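Local coordinates for 3-dehydroshikimate dehydratase (Pseudomonas putida, PDB 5HMQ), which converts 3-dehydroshikimate to protocatechuate with the help of a divalent metal cation, in a TIM-barrel domain fused to a dioxygenase-like domain, at residues 5-10 against 238-243. Residues are numbered along the deposited sequence; the frame is centred on the assembly and turned at random.
With MG (magnesium ion), chain K.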
ATOM      1  N   ARG C   5       4.580 -18.383  20.136  1.00 47.39           N
ATOM      2  CA  ARG C   5       4.806 -17.482  19.016  1.00 46.72           C
ATOM      3  C   ARG C   5       4.149 -16.141  19.307  1.00 46.00           C
ATOM      4  O   ARG C   5       2.941 -16.077  19.553  1.00 44.04           O
ATOM      5  CB  ARG C   5       4.263 -18.089  17.722  1.00 45.59           C
ATOM      6  CG  ARG C   5       4.912 -19.416  17.374  1.00 44.02           C
ATOM      7  CD  ARG C   5       4.402 -19.963  16.060  1.00 44.02           C
ATOM      8  NE  ARG C   5       4.869 -21.326  15.829  1.00 47.13           N
ATOM      9  CZ  ARG C   5       4.075 -22.392  15.838  1.00 46.47           C
ATOM     10  NH1 ARG C   5       2.775 -22.247  16.053  1.00 45.21           N
ATOM     11  NH2 ARG C   5       4.576 -23.600  15.621  1.00 45.91           N
ATOM     12  N   SER C   6       4.936 -15.072  19.274  1.00 41.83           N
ATOM     13  CA  SER C   6       4.426 -13.741  19.561  1.00 42.31           C
ATOM     14  C   SER C   6       4.861 -12.786  18.452  1.00 41.51           C
ATOM     15  O   SER C   6       5.668 -13.127  17.579  1.00 42.62           O
ATOM     16  CB  SER C   6       4.912 -13.238  20.937  1.00 45.23           C
ATOM     17  OG  SER C   6       6.315 -13.355  21.063  1.00 53.61           O
ATOM     18  N   ILE C   7       4.300 -11.583  18.477  1.00 40.93           N
ATOM     19  CA  ILE C   7       4.675 -10.526  17.546  1.00 42.26           C
ATOM     20  C   ILE C   7       4.491  -9.187  18.245  1.00 41.25           C
ATOM     21  O   ILE C   7       3.521  -8.985  18.981  1.00 42.44           O
ATOM     22  CB  ILE C   7       3.855 -10.612  16.238  1.00 42.53           C
ATOM     23  CG1 ILE C   7       4.199  -9.443  15.301  1.00 39.88           C
ATOM     24  CG2 ILE C   7       2.368 -10.664  16.532  1.00 41.10           C
ATOM     25  CD1 ILE C   7       3.558  -9.565  13.927  1.00 41.53           C
ATOM     26  N   ALA C   8       5.441  -8.277  18.035  1.00 40.96           N
ATOM     27  CA  ALA C   8       5.337  -6.947  18.626  1.00 41.21           C
ATOM     28  C   ALA C   8       4.272  -6.126  17.907  1.00 42.20           C
ATOM     29  O   ALA C   8       4.127  -6.199  16.683  1.00 41.30           O
ATOM     30  CB  ALA C   8       6.683  -6.226  18.576  1.00 38.36           C
ATOM     31  N   THR C   9       3.514  -5.344  18.680  1.00 41.91           N
ATOM     32  CA  THR C   9       2.451  -4.532  18.093  1.00 42.41           C
ATOM     33  C   THR C   9       2.998  -3.483  17.136  1.00 41.47           C
ATOM     34  O   THR C   9       2.284  -3.038  16.230  1.00 41.22           O
ATOM     35  CB  THR C   9       1.623  -3.861  19.189  1.00 37.88           C
ATOM     36  OG1 THR C   9       2.492  -3.162  20.087  1.00 39.58           O
ATOM     37  CG2 THR C   9       0.808  -4.881  19.953  1.00 37.37           C
ATOM     38  N   VAL C  10       4.254  -3.069  17.318  1.00 41.66           N
ATOM     39  CA  VAL C  10       4.860  -2.104  16.409  1.00 43.58           C
ATOM     40  C   VAL C  10       5.007  -2.671  14.999  1.00 44.27           C
ATOM     41  O   VAL C  10       5.223  -1.914  14.048  1.00 46.57           O
ATOM     42  CB  VAL C  10       6.219  -1.630  16.973  1.00 44.91           C
ATOM     43  CG1 VAL C  10       7.290  -2.691  16.773  1.00 42.44           C
ATOM     44  CG2 VAL C  10       6.628  -0.296  16.356  1.00 44.36           C
ATOM     45  N   LEU C 238       9.180 -17.171  20.738  1.00 44.38           N
ATOM     46  CA  LEU C 238       9.770 -16.841  19.441  1.00 44.26           C
ATOM     47  C   LEU C 238       8.916 -15.757  18.797  1.00 43.22           C
ATOM     48  O   LEU C 238       7.752 -16.002  18.468  1.00 42.31           O
ATOM     49  CB  LEU C 238       9.849 -18.067  18.534  1.00 44.88           C
ATOM     50  CG  LEU C 238      10.429 -17.814  17.143  1.00 43.95           C
ATOM     51  CD1 LEU C 238      11.922 -17.531  17.200  1.00 42.83           C
ATOM     52  CD2 LEU C 238      10.107 -18.969  16.208  1.00 45.91           C
ATOM     53  N   SER C 239       9.494 -14.573  18.595  1.00 41.12           N
ATOM     54  CA  SER C 239       8.698 -13.394  18.286  1.00 43.29           C
ATOM     55  C   SER C 239       9.197 -12.712  17.016  1.00 44.33           C
ATOM     56  O   SER C 239      10.204 -13.100  16.413  1.00 43.51           O
ATOM     57  CB  SER C 239       8.705 -12.401  19.450  1.00 41.33           C
ATOM     58  OG  SER C 239       7.715 -11.402  19.264  1.00 43.27           O
ATOM     59  N   LEU C 240       8.460 -11.674  16.624  1.00 40.65           N
ATOM     60  CA  LEU C 240       8.712 -10.889  15.422  1.00 40.49           C
ATOM     61  C   LEU C 240       8.684  -9.416  15.797  1.00 43.95           C
ATOM     62  O   LEU C 240       7.767  -8.973  16.494  1.00 45.78           O
ATOM     63  CB  LEU C 240       7.660 -11.167  14.348  1.00 40.79           C
ATOM     64  CG  LEU C 240       7.562 -12.597  13.825  1.00 40.06           C
ATOM     65  CD1 LEU C 240       6.262 -12.777  13.077  1.00 38.99           C
ATOM     66  CD2 LEU C 240       8.741 -12.910  12.935  1.00 42.85           C
ATOM     67  N   GLU C 241       9.666  -8.653  15.321  1.00 45.21           N
ATOM     68  CA  GLU C 241       9.708  -7.212  15.580  1.00 44.62           C
ATOM     69  C   GLU C 241      10.047  -6.503  14.272  1.00 46.37           C
ATOM     70  O   GLU C 241      11.205  -6.495  13.841  1.00 41.94           O
ATOM     71  CB  GLU C 241      10.701  -6.853  16.681  1.00 43.32           C
ATOM     72  CG  GLU C 241      10.607  -5.387  17.100  1.00 42.62           C
ATOM     73  CD  GLU C 241      11.743  -4.948  17.998  1.00 45.84           C
ATOM     74  OE1 GLU C 241      12.870  -5.463  17.835  1.00 44.99           O
ATOM     75  OE2 GLU C 241      11.510  -4.078  18.865  1.00 46.86           O
ATOM     76  N   ILE C 242       9.029  -5.906  13.655  1.00 47.23           N
ATOM     77  CA  ILE C 242       9.179  -5.034  12.501  1.00 46.03           C
ATOM     78  C   ILE C 242       8.702  -3.651  12.911  1.00 46.06           C
ATOM     79  O   ILE C 242       7.836  -3.516  13.780  1.00 47.25           O
ATOM     80  CB  ILE C 242       8.346  -5.567  11.310  1.00 46.56           C
ATOM     81  CG1 ILE C 242       8.759  -6.991  10.964  1.00 44.07           C
ATOM     82  CG2 ILE C 242       8.448  -4.653  10.090  1.00 49.00           C
ATOM     83  CD1 ILE C 242      10.233  -7.171  10.807  1.00 48.14           C
ATOM     84  N   PHE C 243       9.276  -2.618  12.300  1.00 47.02           N
ATOM     85  CA  PHE C 243       8.899  -1.246  12.622  1.00 48.63           C
ATOM     86  C   PHE C 243       8.143  -0.687  11.423  1.00 50.65           C
ATOM     87  O   PHE C 243       8.752  -0.216  10.457  1.00 51.50           O
ATOM     88  CB  PHE C 243      10.122  -0.407  12.975  1.00 45.88           C
ATOM     89  CG  PHE C 243      10.851  -0.889  14.198  1.00 53.16           C
ATOM     90  CD1 PHE C 243      10.301  -0.721  15.460  1.00 53.77           C
ATOM     91  CD2 PHE C 243      12.086  -1.509  14.087  1.00 54.76           C
ATOM     92  CE1 PHE C 243      10.965  -1.168  16.590  1.00 51.37           C
ATOM     93  CE2 PHE C 243      12.760  -1.955  15.213  1.00 54.80           C
ATOM     94  CZ  PHE C 243      12.197  -1.786  16.467  1.00 52.08           C
TER
HETATM   95 MG    MG K 701      14.572  -5.640  19.018  1.00 43.93          MG
HETATM   96  O   HOH W   1      13.543  -4.695  20.487  1.00 41.67           O
HETATM   97  O   HOH W   2      15.199  -3.850  18.454  1.00 45.79           O
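Ser6 holds its OG between backbone N and carbonyl carbon (chi1 52°), whereas Ser239 sets its OG anti to N (chi1 -168°), so Ser6 OG sits alongside the CB-OG bond of Ser239, 3.0 Å from Ser239 OG. The Ser239 hydroxyl is hydrogen-bonded to Glu32 on strand 30-34, and Phe191 covers both serines. Here the first and last parallel strands, 6-8 and 238-240, close the eight-stranded TIM barrel. Ala8 N lies nearly on the C=O axis of Leu240 and donates a nearly straight hydrogen bond (177°), 2.9 Å from Ala8 N to Leu240 O; Ser6 N reaches Leu238 O over 3.1 Å from above the carbonyl plane, and the return bond from Leu240 N to Ser6 O is weak. The side chains of Ile7 and Leu240 cross obliquely, Ile7 CG1 lying 4.0 Å from Leu240 CB; Leu240 also packs on Leu263 of helix 252-276, and Ile7 on Phe28. Past the strands, Val10 turns CG2 to the edge of the Phe243 ring, 3.8 Å from CD1. Glu241, extended with CG anti to N, carries OE1 to the magnesium ion (2.1 Å), which Glu136, Asp167 and Gln193 also bind; OE2 accepts bonds from Gln63 and a metal-bound water. The barrel seam thus leads directly into the catalytic metal site, where the cation probably keeps Glu241 ionised.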